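Local coordinates for glutamyl-tRNA synthetase, cytoplasmic (Saccharomyces cerevisiae, PDB 2HRA), which attaches glutamate to its cognate tRNA in an ATP-dependent two-step reaction and forms a complex with methionyl-tRNA synthetase and the cofactor Arc1p, at residues 36-41 and 174-179; 141-146 and 166-171; 31-36 and 62-67; 117-122 and 162-167. All blocks are in the same frame, centred on the assembly; numbering follows the deposited sequence.

How the contacts relate
The four contacts run through the N-terminal GST-fold domain of the synthetase. Along the chain, 31-36 pairs with 62-67 first (contact 3), inside the sheet-bearing N-terminal half. Contacts 2 and 4 form later among the C-terminal helices and share helix 162-172, with Trp167 in both; their centres are about 10 Å apart. Contact 1 spans the longest stretch of chain, joining helix 34-46, which it shares with contact 3, to the short helix 175-178. It touches contact 2 where Phe177 and Ile38 pack on Trp143. Contacts 3 and 4 lie farthest apart, about 25 Å between centres. Three contacts thus include parts of the 159-175 region, which interacts with Arc1p.

Contact 1 of 4, residues 36-41 and 174-179; sequences ELIAAR and DPIFGE
Ile38 and Phe177 are the closest backbone pair, their CA atoms 5.9 Å apart, and almost a turn further along helix 34-46 Arg41 lies nearest Ile176. Segment 174-179 contains a single short turn of helix, 175-178, with Asp174 as its N-cap: OD1 accepts from Ile176 N, met from above the carboxylate plane. Arg41 grips this turn by its carbonyls. The Arg41 side chain bends at chi3 (63°), which brings NE round to Ile176 O at 2.8 Å in a nearly straight bond (167°). On the same guanidinium, NH2 reaches Pro175 O, also at 2.8 Å; both oxygens sit close to the guanidinium plane, at its edge. In this GST fold, the arginine thereby ties helix 34-46 of the sheet-bearing N-terminal half to the chain leaving helix 162-172. Pro175 O is held twice, since Glu179 N reaches it from the face opposite Arg41 NH2. A water accepts from Arg41 NH2 and donates to Glu179 OE1, linking two opposite charges that do not touch directly. Beside the polar grip, Ile38 CG2 stands 3.7 Å from the centroid of the Phe177 ring, only 4° off the ring normal, a CH-pi contact over the centre of the face. The same methyl meets Ile176 CG2 at 3.9 Å. Trp143 and Tyr135 each pair edge-to-face with the Phe177 ring.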
loop_
_atom_site.group_PDB
_atom_site.type_symbol
_atom_site.label_atom_id
_atom_site.label_comp_id
_atom_site.label_asym_id
_atom_site.label_seq_id
_atom_site.Cartn_x
_atom_site.Cartn_y
_atom_site.Cartn_z
ATOM N N GLU A 36 0.851 2.484 -2.973
ATOM C CA GLU A 36 1.169 2.933 -4.310
ATOM C C GLU A 36 2.226 2.048 -4.885
ATOM O O GLU A 36 2.092 1.588 -6.015
ATOM C CB GLU A 36 1.668 4.388 -4.291
ATOM C CG GLU A 36 0.585 5.438 -3.962
ATOM C CD GLU A 36 0.321 5.623 -2.425
ATOM O OE1 GLU A 36 0.890 4.901 -1.599
ATOM O OE2 GLU A 36 -0.464 6.524 -2.051
ATOM N N LEU A 37 3.279 1.794 -4.122
ATOM C CA LEU A 37 4.332 0.900 -4.576
ATOM C C LEU A 37 3.823 -0.514 -4.847
ATOM O O LEU A 37 4.230 -1.125 -5.836
ATOM C CB LEU A 37 5.503 0.863 -3.590
ATOM C CG LEU A 37 6.660 -0.126 -3.838
ATOM C CD1 LEU A 37 7.522 0.203 -5.046
ATOM C CD2 LEU A 37 7.523 -0.150 -2.576
ATOM N N ILE A 38 2.962 -1.047 -3.976
ATOM C CA ILE A 38 2.474 -2.428 -4.143
ATOM C C ILE A 38 1.559 -2.503 -5.390
ATOM O O ILE A 38 1.648 -3.424 -6.231
ATOM C CB ILE A 38 1.797 -2.949 -2.798
ATOM C CG1 ILE A 38 2.847 -3.106 -1.694
ATOM C CG2 ILE A 38 1.163 -4.317 -2.964
ATOM C CD1 ILE A 38 2.273 -3.334 -0.288
ATOM N N ALA A 39 0.731 -1.481 -5.561
ATOM C CA ALA A 39 -0.119 -1.366 -6.746
ATOM C C ALA A 39 0.691 -1.518 -8.032
ATOM O O ALA A 39 0.257 -2.193 -8.975
ATOM C CB ALA A 39 -0.871 -0.035 -6.727
ATOM N N ALA A 40 1.836 -0.821 -8.073
ATOM C CA ALA A 40 2.746 -0.814 -9.210
ATOM C C ALA A 40 3.395 -2.163 -9.360
ATOM O O ALA A 40 3.556 -2.643 -10.450
ATOM C CB ALA A 40 3.820 0.283 -9.040
ATOM N N ARG A 41 3.750 -2.803 -8.252
ATOM C CA ARG A 41 4.291 -4.157 -8.326
ATOM C C ARG A 41 3.292 -5.155 -8.886
ATOM O O ARG A 41 3.668 -6.054 -9.651
ATOM C CB ARG A 41 4.822 -4.592 -6.963
ATOM C CG ARG A 41 6.022 -3.759 -6.564
ATOM C CD ARG A 41 6.302 -3.756 -5.070
ATOM N NE ARG A 41 6.642 -5.070 -4.514
ATOM C CZ ARG A 41 7.861 -5.630 -4.487
ATOM N NH1 ARG A 41 8.935 -5.062 -5.051
ATOM N NH2 ARG A 41 8.003 -6.819 -3.933
ATOM N N ASP A 174 3.135 -13.005 0.462
ATOM C CA ASP A 174 3.156 -12.733 -0.955
ATOM C C ASP A 174 4.224 -11.650 -1.158
ATOM O O ASP A 174 4.024 -10.503 -0.754
ATOM C CB ASP A 174 1.766 -12.246 -1.371
ATOM C CG ASP A 174 1.615 -12.033 -2.874
ATOM O OD1 ASP A 174 2.634 -11.852 -3.542
ATOM O OD2 ASP A 174 0.456 -12.021 -3.377
ATOM N N PRO A 175 5.349 -11.993 -1.821
ATOM C CA PRO A 175 6.476 -11.064 -2.026
ATOM C C PRO A 175 6.091 -9.702 -2.593
ATOM O O PRO A 175 6.738 -8.675 -2.292
ATOM C CB PRO A 175 7.340 -11.788 -3.061
ATOM C CG PRO A 175 6.969 -13.189 -3.003
ATOM C CD PRO A 175 5.582 -13.286 -2.480
ATOM N N ILE A 176 5.083 -9.699 -3.456
ATOM C CA ILE A 176 4.563 -8.461 -4.025
ATOM C C ILE A 176 4.294 -7.445 -2.928
ATOM O O ILE A 176 4.564 -6.261 -3.129
ATOM C CB ILE A 176 3.298 -8.684 -4.887
ATOM C CG1 ILE A 176 3.706 -9.166 -6.283
ATOM C CG2 ILE A 176 2.483 -7.390 -5.001
ATOM C CD1 ILE A 176 2.645 -9.945 -7.065
ATOM N N PHE A 177 3.774 -7.921 -1.789
ATOM C CA PHE A 177 3.502 -7.072 -0.597
ATOM C C PHE A 177 4.680 -7.111 0.361
ATOM O O PHE A 177 5.237 -6.094 0.718
ATOM C CB PHE A 177 2.303 -7.593 0.193
ATOM C CG PHE A 177 0.986 -7.389 -0.485
ATOM C CD1 PHE A 177 0.671 -8.090 -1.644
ATOM C CD2 PHE A 177 0.067 -6.513 0.038
ATOM C CE1 PHE A 177 -0.540 -7.901 -2.275
ATOM C CE2 PHE A 177 -1.158 -6.311 -0.575
ATOM C CZ PHE A 177 -1.459 -7.002 -1.736
ATOM N N GLY A 178 5.026 -8.314 0.792
ATOM C CA GLY A 178 5.961 -8.500 1.897
ATOM C C GLY A 178 7.426 -8.164 1.636
ATOM O O GLY A 178 8.189 -8.017 2.600
ATOM N N GLU A 179 7.840 -8.089 0.365
ATOM C CA GLU A 179 9.208 -7.649 0.035
ATOM C C GLU A 179 9.261 -6.197 -0.486
ATOM O O GLU A 179 10.329 -5.726 -0.896
ATOM C CB GLU A 179 9.857 -8.599 -0.982
ATOM C CG GLU A 179 9.996 -10.006 -0.453
ATOM C CD GLU A 179 10.672 -10.938 -1.426
ATOM O OE1 GLU A 179 10.971 -10.539 -2.568
ATOM O OE2 GLU A 179 10.892 -12.092 -1.037
HETATM O O HOH W 1 10.014 -9.091 -4.531
#

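Contact 2 of 4, residues 141-146 and 166-171; sequences ACWGAL and RWYTLL
Trp167 drives its six-membered ring against helix 137-148, CH2 lying 3.5 Å from Trp143 N and also meeting Cys142 CB. This is helix-on-helix packing in the helical C-terminal half of the GST fold: the axes cross at 94°, 10.9 Å apart, and aromatic rings fill the gap. Leu146 CD1 comes up at the ring edge, 3.8 Å from Trp167 CZ3, while the edge of Trp143 points at the ring face in a T-shaped pair. Trp167 NE1 is hydrogen-bonded to Asp139 OD2 of the same crossing helix. Tyr168 follows and holds Trp143, whose CG is anti to the backbone N, beside the carbonyl carbon, in two ways. Its ring forms an offset stack with the five-membered ring of Trp143, centroids 4.0 Å apart and planes only 12° from parallel. Its carbonyl O accepts from Trp143 NE1 at 3.1 Å, in the carbonyl plane on a lone pair and almost straight (170°), which satisfies a buried indole N-H and fixes the rotation of that ring. Leu146 CB touches the tyrosine as well, near CE1. A turn after Trp167, Leu171 slides past Trp143 in the opposite direction, and its CB closes to 3.5 Å from Trp143 CD1.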
loop_
_atom_site.group_PDB
_atom_site.type_symbol
_atom_site.label_atom_id
_atom_site.label_comp_id
_atom_site.label_asym_id
_atom_site.label_seq_id
_atom_site.Cartn_x
_atom_site.Cartn_y
_atom_site.Cartn_z
ATOM N N ALA A 141 -4.578 -1.100 -0.581
ATOM C CA ALA A 141 -4.583 0.156 0.127
ATOM C C ALA A 141 -4.527 -0.052 1.630
ATOM O O ALA A 141 -3.774 0.656 2.318
ATOM C CB ALA A 141 -5.811 0.989 -0.279
ATOM N N CYS A 142 -5.302 -1.013 2.161
ATOM C CA CYS A 142 -5.315 -1.228 3.605
ATOM C C CYS A 142 -4.033 -1.874 4.080
ATOM O O CYS A 142 -3.529 -1.530 5.160
ATOM C CB CYS A 142 -6.554 -2.014 4.056
ATOM S SG CYS A 142 -8.117 -1.121 3.831
ATOM N N TRP A 143 -3.468 -2.768 3.282
ATOM C CA TRP A 143 -2.213 -3.404 3.677
ATOM C C TRP A 143 -1.068 -2.401 3.703
ATOM O O TRP A 143 -0.310 -2.336 4.681
ATOM C CB TRP A 143 -1.838 -4.552 2.770
ATOM C CG TRP A 143 -0.819 -5.481 3.408
ATOM C CD1 TRP A 143 -1.098 -6.608 4.079
ATOM C CD2 TRP A 143 0.626 -5.366 3.388
ATOM N NE1 TRP A 143 0.065 -7.210 4.496
ATOM C CE2 TRP A 143 1.135 -6.457 4.096
ATOM C CE3 TRP A 143 1.532 -4.420 2.865
ATOM C CZ2 TRP A 143 2.512 -6.653 4.297
ATOM C CZ3 TRP A 143 2.876 -4.617 3.054
ATOM C CH2 TRP A 143 3.359 -5.734 3.751
ATOM N N GLY A 144 -0.953 -1.616 2.645
ATOM C CA GLY A 144 0.045 -0.547 2.568
ATOM C C GLY A 144 -0.073 0.449 3.695
ATOM O O GLY A 144 0.916 0.790 4.342
ATOM N N ALA A 145 -1.291 0.893 3.974
ATOM C CA ALA A 145 -1.539 1.823 5.076
ATOM C C ALA A 145 -1.014 1.240 6.396
ATOM O O ALA A 145 -0.318 1.925 7.154
ATOM C CB ALA A 145 -3.036 2.166 5.169
ATOM N N LEU A 146 -1.327 -0.020 6.692
ATOM C CA LEU A 146 -0.886 -0.608 7.984
ATOM C C LEU A 146 0.627 -0.861 8.031
ATOM O O LEU A 146 1.271 -0.695 9.091
ATOM C CB LEU A 146 -1.691 -1.891 8.315
ATOM C CG LEU A 146 -3.217 -1.702 8.490
ATOM C CD1 LEU A 146 -3.903 -3.072 8.611
ATOM C CD2 LEU A 146 -3.564 -0.840 9.693
ATOM N N ARG A 166 -4.410 -12.258 10.586
ATOM C CA ARG A 166 -4.282 -13.381 9.668
ATOM C C ARG A 166 -4.291 -12.916 8.216
ATOM O O ARG A 166 -3.492 -13.379 7.397
ATOM C CB ARG A 166 -5.386 -14.382 9.947
ATOM C CG ARG A 166 -5.165 -15.124 11.261
ATOM C CD ARG A 166 -6.305 -16.040 11.620
ATOM N NE ARG A 166 -6.027 -16.769 12.862
ATOM C CZ ARG A 166 -6.952 -17.205 13.720
ATOM N NH1 ARG A 166 -8.236 -16.992 13.491
ATOM N NH2 ARG A 166 -6.585 -17.855 14.818
ATOM N N TRP A 167 -5.151 -11.958 7.911
ATOM C CA TRP A 167 -5.157 -11.326 6.584
ATOM C C TRP A 167 -3.828 -10.615 6.259
ATOM O O TRP A 167 -3.366 -10.692 5.133
ATOM C CB TRP A 167 -6.341 -10.367 6.495
ATOM C CG TRP A 167 -6.321 -9.331 5.431
ATOM C CD1 TRP A 167 -6.855 -9.428 4.188
ATOM C CD2 TRP A 167 -5.811 -7.992 5.551
ATOM N NE1 TRP A 167 -6.701 -8.233 3.522
ATOM C CE2 TRP A 167 -6.054 -7.343 4.333
ATOM C CE3 TRP A 167 -5.210 -7.272 6.591
ATOM C CZ2 TRP A 167 -5.681 -6.014 4.095
ATOM C CZ3 TRP A 167 -4.826 -5.931 6.353
ATOM C CH2 TRP A 167 -5.053 -5.332 5.126
ATOM N N TYR A 168 -3.259 -9.903 7.229
ATOM C CA TYR A 168 -2.000 -9.174 7.049
ATOM C C TYR A 168 -0.839 -10.167 6.809
ATOM O O TYR A 168 -0.041 -10.001 5.882
ATOM C CB TYR A 168 -1.719 -8.236 8.238
ATOM C CG TYR A 168 -0.494 -7.349 8.043
ATOM C CD1 TYR A 168 -0.622 -6.052 7.590
ATOM C CD2 TYR A 168 0.796 -7.822 8.310
ATOM C CE1 TYR A 168 0.507 -5.252 7.367
ATOM C CE2 TYR A 168 1.915 -7.033 8.103
ATOM C CZ TYR A 168 1.756 -5.743 7.622
ATOM O OH TYR A 168 2.847 -4.932 7.398
ATOM N N THR A 169 -0.775 -11.215 7.617
ATOM C CA THR A 169 0.218 -12.279 7.442
ATOM C C THR A 169 0.068 -13.019 6.110
ATOM O O THR A 169 1.075 -13.320 5.452
ATOM C CB THR A 169 0.118 -13.250 8.595
ATOM O OG1 THR A 169 0.310 -12.496 9.797
ATOM C CG2 THR A 169 1.169 -14.368 8.509
ATOM N N LEU A 170 -1.164 -13.285 5.701
ATOM C CA LEU A 170 -1.397 -13.929 4.417
ATOM C C LEU A 170 -0.735 -13.099 3.328
ATOM O O LEU A 170 0.143 -13.584 2.600
ATOM C CB LEU A 170 -2.896 -14.061 4.126
ATOM C CG LEU A 170 -3.223 -14.727 2.785
ATOM C CD1 LEU A 170 -2.606 -16.144 2.669
ATOM C CD2 LEU A 170 -4.728 -14.738 2.649
ATOM N N LEU A 171 -1.141 -11.834 3.245
ATOM C CA LEU A 171 -0.617 -10.932 2.226
ATOM C C LEU A 171 0.899 -10.704 2.352
ATOM O O LEU A 171 1.593 -10.634 1.342
ATOM C CB LEU A 171 -1.385 -9.596 2.221
ATOM C CG LEU A 171 -2.810 -9.725 1.665
ATOM C CD1 LEU A 171 -3.626 -8.475 1.931
ATOM C CD2 LEU A 171 -2.807 -10.055 0.153
#

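Contact 3 of 4, residues 31-36 and 62-67; sequences IVAYAE and PAAKLD
Ala33 and Ala64 touch methyl to methyl, CB to CB at 3.7 Å, where the loop entering helix 34-46 passes the start of strand 64-66. This lies in the sheet-bearing N-terminal half of the GST fold, where strand 21-26, helix 34-46 and strand 51-56 form a beta-alpha-beta crossover and strand 64-66 pairs antiparallel with strand 21-26 on its other side. The Ala33 methyl also rests against Ala63 O, 3.8 Å away, and Glu36, a turn further on, brings CG to 4.3 Å from Ala64 CB. At the other end of the contact, Ala63 CB sits 4.1 Å from Ile31 O. The small side chains let the two backbones run close, the CA atoms of Ala33 and Ala63 being 6.0 Å apart, so the join is made mostly by methyls and main-chain oxygens.

One step out is what shapes the loop. Ala33 is the centre of an inverse gamma turn, closed by a weak bond from Tyr34 N to Val32 O, and it is also the N-cap residue of helix 34-46. On the strand side, Ala63 and Lys65 are bonded through their backbones to Asn26 and Thr24 of strand 21-26, which probably helps to set the Ala64 methyl toward Ala33; Ile25 of that strand touches Ala33 too. Val73 and Ile77 of helix 73-80 pack against Glu36. A water supplies a polar link between the segments: it accepts from Ala33 N at 2.9 Å and donates to Ala63 O at 2.6 Å.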
loop_
_atom_site.group_PDB
_atom_site.type_symbol
_atom_site.label_atom_id
_atom_site.label_comp_id
_atom_site.label_asym_id
_atom_site.label_seq_id
_atom_site.Cartn_x
_atom_site.Cartn_y
_atom_site.Cartn_z
ATOM N N ILE A 31 5.178 9.059 6.029
ATOM C CA ILE A 31 4.282 7.960 5.780
ATOM C C ILE A 31 4.600 7.480 4.375
ATOM O O ILE A 31 4.203 8.099 3.393
ATOM C CB ILE A 31 2.799 8.383 5.877
ATOM C CG1 ILE A 31 2.549 9.149 7.192
ATOM C CG2 ILE A 31 1.890 7.163 5.706
ATOM C CD1 ILE A 31 1.145 9.838 7.240
ATOM N N VAL A 32 5.330 6.378 4.301
ATOM C CA VAL A 32 5.811 5.800 3.040
ATOM C C VAL A 32 4.660 5.265 2.188
ATOM O O VAL A 32 3.716 4.644 2.712
ATOM C CB VAL A 32 6.862 4.689 3.353
ATOM C CG1 VAL A 32 7.288 3.930 2.067
ATOM C CG2 VAL A 32 8.079 5.300 4.067
ATOM N N ALA A 33 4.747 5.513 0.881
ATOM C CA ALA A 33 3.700 5.189 -0.076
ATOM C C ALA A 33 3.678 3.705 -0.444
ATOM O O ALA A 33 3.800 3.322 -1.613
ATOM C CB ALA A 33 3.852 6.049 -1.322
ATOM N N TYR A 34 3.504 2.850 0.559
ATOM C CA TYR A 34 3.528 1.403 0.324
ATOM C C TYR A 34 2.393 0.986 -0.589
ATOM O O TYR A 34 2.578 0.165 -1.476
ATOM C CB TYR A 34 3.523 0.599 1.649
ATOM C CG TYR A 34 4.851 0.612 2.366
ATOM C CD1 TYR A 34 5.013 1.317 3.561
ATOM C CD2 TYR A 34 5.965 -0.006 1.828
ATOM C CE1 TYR A 34 6.217 1.349 4.200
ATOM C CE2 TYR A 34 7.208 0.033 2.493
ATOM C CZ TYR A 34 7.318 0.711 3.654
ATOM O OH TYR A 34 8.530 0.782 4.330
ATOM N N ALA A 35 1.213 1.541 -0.389
ATOM C CA ALA A 35 0.059 1.121 -1.161
ATOM C C ALA A 35 0.290 1.319 -2.655
ATOM O O ALA A 35 -0.026 0.451 -3.464
ATOM C CB ALA A 35 -1.165 1.873 -0.724
ATOM N N GLU A 36 0.851 2.484 -2.973
ATOM C CA GLU A 36 1.169 2.933 -4.310
ATOM C C GLU A 36 2.226 2.048 -4.885
ATOM O O GLU A 36 2.092 1.588 -6.015
ATOM C CB GLU A 36 1.668 4.388 -4.291
ATOM C CG GLU A 36 0.585 5.438 -3.962
ATOM C CD GLU A 36 0.321 5.623 -2.425
ATOM O OE1 GLU A 36 0.890 4.901 -1.599
ATOM O OE2 GLU A 36 -0.464 6.524 -2.051
ATOM N N PRO A 62 6.949 15.198 -2.391
ATOM C CA PRO A 62 5.792 14.332 -2.293
ATOM C C PRO A 62 6.190 12.899 -1.938
ATOM O O PRO A 62 7.271 12.435 -2.296
ATOM C CB PRO A 62 5.193 14.382 -3.706
ATOM C CG PRO A 62 5.603 15.685 -4.252
ATOM C CD PRO A 62 6.918 16.024 -3.613
ATOM N N ALA A 63 5.303 12.212 -1.240
ATOM C CA ALA A 63 5.499 10.818 -0.908
ATOM C C ALA A 63 5.540 9.933 -2.154
ATOM O O ALA A 63 6.196 8.886 -2.177
ATOM C CB ALA A 63 4.381 10.357 0.003
ATOM N N ALA A 64 4.809 10.343 -3.177
ATOM C CA ALA A 64 4.687 9.569 -4.395
ATOM C C ALA A 64 4.154 10.477 -5.495
ATOM O O ALA A 64 3.483 11.484 -5.239
ATOM C CB ALA A 64 3.750 8.358 -4.157
ATOM N N LYS A 65 4.473 10.132 -6.735
ATOM C CA LYS A 65 4.043 10.922 -7.857
ATOM C C LYS A 65 3.831 9.941 -9.012
ATOM O O LYS A 65 4.671 9.106 -9.241
ATOM C CB LYS A 65 5.180 11.890 -8.162
ATOM C CG LYS A 65 4.849 13.152 -8.855
ATOM C CD LYS A 65 6.152 13.719 -9.416
ATOM C CE LYS A 65 6.168 15.184 -9.549
ATOM N NZ LYS A 65 7.507 15.522 -10.143
ATOM N N LEU A 66 2.698 10.009 -9.694
ATOM C CA LEU A 66 2.476 9.196 -10.893
ATOM C C LEU A 66 2.553 10.126 -12.073
ATOM O O LEU A 66 1.653 10.943 -12.266
ATOM C CB LEU A 66 1.099 8.539 -10.891
ATOM C CG LEU A 66 0.826 7.697 -12.145
ATOM C CD1 LEU A 66 1.819 6.547 -12.225
ATOM C CD2 LEU A 66 -0.606 7.197 -12.151
ATOM N N ASP A 67 3.603 9.964 -12.874
ATOM C CA ASP A 67 3.928 10.885 -13.955
ATOM C C ASP A 67 4.080 12.293 -13.330
ATOM O O ASP A 67 5.017 12.514 -12.571
ATOM C CB ASP A 67 2.922 10.748 -15.104
ATOM C CG ASP A 67 3.008 9.378 -15.780
ATOM O OD1 ASP A 67 4.132 8.854 -15.911
ATOM O OD2 ASP A 67 1.958 8.814 -16.161
HETATM O O HOH W 2 6.843 7.298 -0.157
#

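Contact 4 of 4, residues 117-122 and 162-167; sequences ETLDSQ and VNVSRW
Asp120 and Val164 mark the closest approach, CA to CA 5.2 Å, of two helices that cross at 75° with axes 7.9 Å apart. The last turn of helix 109-122 is set against the first turn of helix 162-172, which belongs to the region that interacts with Arc1p. Asp120 carries the polar half. With CG anti to the backbone N (chi1 -164°), its carboxylate is presented to the opening backbone N-H groups of the other helix. OD1 accepts from Val164 N at 3.1 Å and, weakly, from Asn163 N; the exact place of OD1 is doubtful, so both bonds are less certain. OD2 accepts from a water at 2.6 Å, and the same water accepts from Val162 N. Asn163 answers in the other direction: CG is anti to its own carbonyl carbon (chi1 -57°), and ND2 donates to Asp120 O at 3.1 Å, coming from above the carbonyl plane. Asn124 takes a second, weak bond from that amide.

The apolar half lies alongside. Val164 CG2 presses on the backbone of Asp120, 3.5 Å from its N, and on Leu119 CG, the leucine and valine side chains crossing at about a right angle. Leu119 CD2 reaches on to Trp167 CZ3 at 4.1 Å. Leu146 of helix 137-148 touches Leu119 and Val164, closing this patch from a third helix. N-H donors at the start of a helix would be expected to suit a buried carboxylate such as that of Asp120, though the uncertain place of OD1 limits how far this can be pressed.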
loop_
_atom_site.group_PDB
_atom_site.type_symbol
_atom_site.label_atom_id
_atom_site.label_comp_id
_atom_site.label_asym_id
_atom_site.label_seq_id
_atom_site.Cartn_x
_atom_site.Cartn_y
_atom_site.Cartn_z
ATOM N N GLU A 117 -11.095 -2.237 14.109
ATOM C CA GLU A 117 -12.235 -3.084 14.490
ATOM C C GLU A 117 -13.161 -3.263 13.314
ATOM O O GLU A 117 -13.696 -4.355 13.084
ATOM C CB GLU A 117 -13.000 -2.476 15.652
ATOM C CG GLU A 117 -14.202 -3.283 16.152
ATOM C CD GLU A 117 -13.908 -4.756 16.398
ATOM O OE1 GLU A 117 -12.901 -5.022 17.076
ATOM O OE2 GLU A 117 -14.672 -5.630 15.890
ATOM N N THR A 118 -13.366 -2.170 12.594
ATOM C CA THR A 118 -14.199 -2.206 11.402
ATOM C C THR A 118 -13.659 -3.196 10.367
ATOM O O THR A 118 -14.431 -3.982 9.774
ATOM C CB THR A 118 -14.320 -0.801 10.806
ATOM O OG1 THR A 118 -14.931 0.047 11.782
ATOM C CG2 THR A 118 -15.191 -0.822 9.554
ATOM N N LEU A 119 -12.353 -3.122 10.107
ATOM C CA LEU A 119 -11.688 -4.027 9.164
ATOM C C LEU A 119 -11.710 -5.492 9.668
ATOM O O LEU A 119 -11.936 -6.448 8.905
ATOM C CB LEU A 119 -10.245 -3.560 8.951
ATOM C CG LEU A 119 -9.332 -4.305 7.954
ATOM C CD1 LEU A 119 -9.981 -4.389 6.515
ATOM C CD2 LEU A 119 -7.914 -3.689 7.912
ATOM N N ASP A 120 -11.456 -5.666 10.960
ATOM C CA ASP A 120 -11.528 -7.012 11.583
ATOM C C ASP A 120 -12.909 -7.661 11.403
ATOM O O ASP A 120 -13.009 -8.859 11.033
ATOM C CB ASP A 120 -11.154 -6.927 13.049
ATOM C CG ASP A 120 -10.810 -8.293 13.677
ATOM O OD1 ASP A 120 -9.738 -8.847 13.369
ATOM O OD2 ASP A 120 -11.588 -8.784 14.532
ATOM N N SER A 121 -13.969 -6.881 11.624
ATOM C CA SER A 121 -15.327 -7.406 11.508
ATOM C C SER A 121 -15.596 -7.762 10.055
ATOM O O SER A 121 -16.201 -8.775 9.768
ATOM C CB SER A 121 -16.385 -6.400 12.017
ATOM O OG SER A 121 -16.300 -6.186 13.421
ATOM N N GLN A 122 -15.126 -6.901 9.157
ATOM C CA GLN A 122 -15.226 -7.138 7.719
ATOM C C GLN A 122 -14.548 -8.454 7.287
ATOM O O GLN A 122 -15.047 -9.165 6.420
ATOM C CB GLN A 122 -14.621 -5.954 6.971
ATOM C CG GLN A 122 -14.777 -6.059 5.438
ATOM C CD GLN A 122 -16.223 -5.997 4.943
ATOM O OE1 GLN A 122 -17.119 -5.543 5.638
ATOM N NE2 GLN A 122 -16.438 -6.435 3.696
ATOM N N VAL A 162 -7.884 -10.614 15.173
ATOM C CA VAL A 162 -7.140 -11.765 14.714
ATOM C C VAL A 162 -7.417 -11.960 13.239
ATOM O O VAL A 162 -6.598 -12.523 12.533
ATOM C CB VAL A 162 -7.442 -13.061 15.484
ATOM C CG1 VAL A 162 -7.012 -12.918 16.962
ATOM C CG2 VAL A 162 -8.883 -13.414 15.435
ATOM N N ASN A 163 -8.536 -11.445 12.776
ATOM C CA ASN A 163 -8.836 -11.514 11.352
ATOM C C ASN A 163 -7.908 -10.592 10.583
ATOM O O ASN A 163 -7.357 -10.972 9.548
ATOM C CB ASN A 163 -10.278 -11.148 11.121
ATOM C CG ASN A 163 -11.214 -12.038 11.902
ATOM O OD1 ASN A 163 -11.030 -13.263 11.942
ATOM N ND2 ASN A 163 -12.216 -11.446 12.506
ATOM N N VAL A 164 -7.667 -9.406 11.124
ATOM C CA VAL A 164 -6.687 -8.480 10.532
ATOM C C VAL A 164 -5.301 -9.121 10.559
ATOM O O VAL A 164 -4.561 -9.107 9.591
ATOM C CB VAL A 164 -6.658 -7.110 11.295
ATOM C CG1 VAL A 164 -5.496 -6.228 10.778
ATOM C CG2 VAL A 164 -8.013 -6.377 11.117
ATOM N N SER A 165 -4.954 -9.692 11.699
ATOM C CA SER A 165 -3.655 -10.336 11.843
ATOM C C SER A 165 -3.425 -11.395 10.765
ATOM O O SER A 165 -2.382 -11.426 10.112
ATOM C CB SER A 165 -3.570 -10.977 13.226
ATOM O OG SER A 165 -2.274 -11.459 13.447
ATOM N N ARG A 166 -4.410 -12.258 10.586
ATOM C CA ARG A 166 -4.282 -13.381 9.668
ATOM C C ARG A 166 -4.291 -12.916 8.216
ATOM O O ARG A 166 -3.492 -13.379 7.397
ATOM C CB ARG A 166 -5.386 -14.382 9.947
ATOM C CG ARG A 166 -5.165 -15.124 11.261
ATOM C CD ARG A 166 -6.305 -16.040 11.620
ATOM N NE ARG A 166 -6.027 -16.769 12.862
ATOM C CZ ARG A 166 -6.952 -17.205 13.720
ATOM N NH1 ARG A 166 -8.236 -16.992 13.491
ATOM N NH2 ARG A 166 -6.585 -17.855 14.818
ATOM N N TRP A 167 -5.151 -11.958 7.911
ATOM C CA TRP A 167 -5.157 -11.326 6.584
ATOM C C TRP A 167 -3.828 -10.615 6.259
ATOM O O TRP A 167 -3.366 -10.692 5.133
ATOM C CB TRP A 167 -6.341 -10.367 6.495
ATOM C CG TRP A 167 -6.321 -9.331 5.431
ATOM C CD1 TRP A 167 -6.855 -9.428 4.188
ATOM C CD2 TRP A 167 -5.811 -7.992 5.551
ATOM N NE1 TRP A 167 -6.701 -8.233 3.522
ATOM C CE2 TRP A 167 -6.054 -7.343 4.333
ATOM C CE3 TRP A 167 -5.210 -7.272 6.591
ATOM C CZ2 TRP A 167 -5.681 -6.014 4.095
ATOM C CZ3 TRP A 167 -4.826 -5.931 6.353
ATOM C CH2 TRP A 167 -5.053 -5.332 5.126
HETATM O O HOH W 3 -11.064 -11.059 15.744
#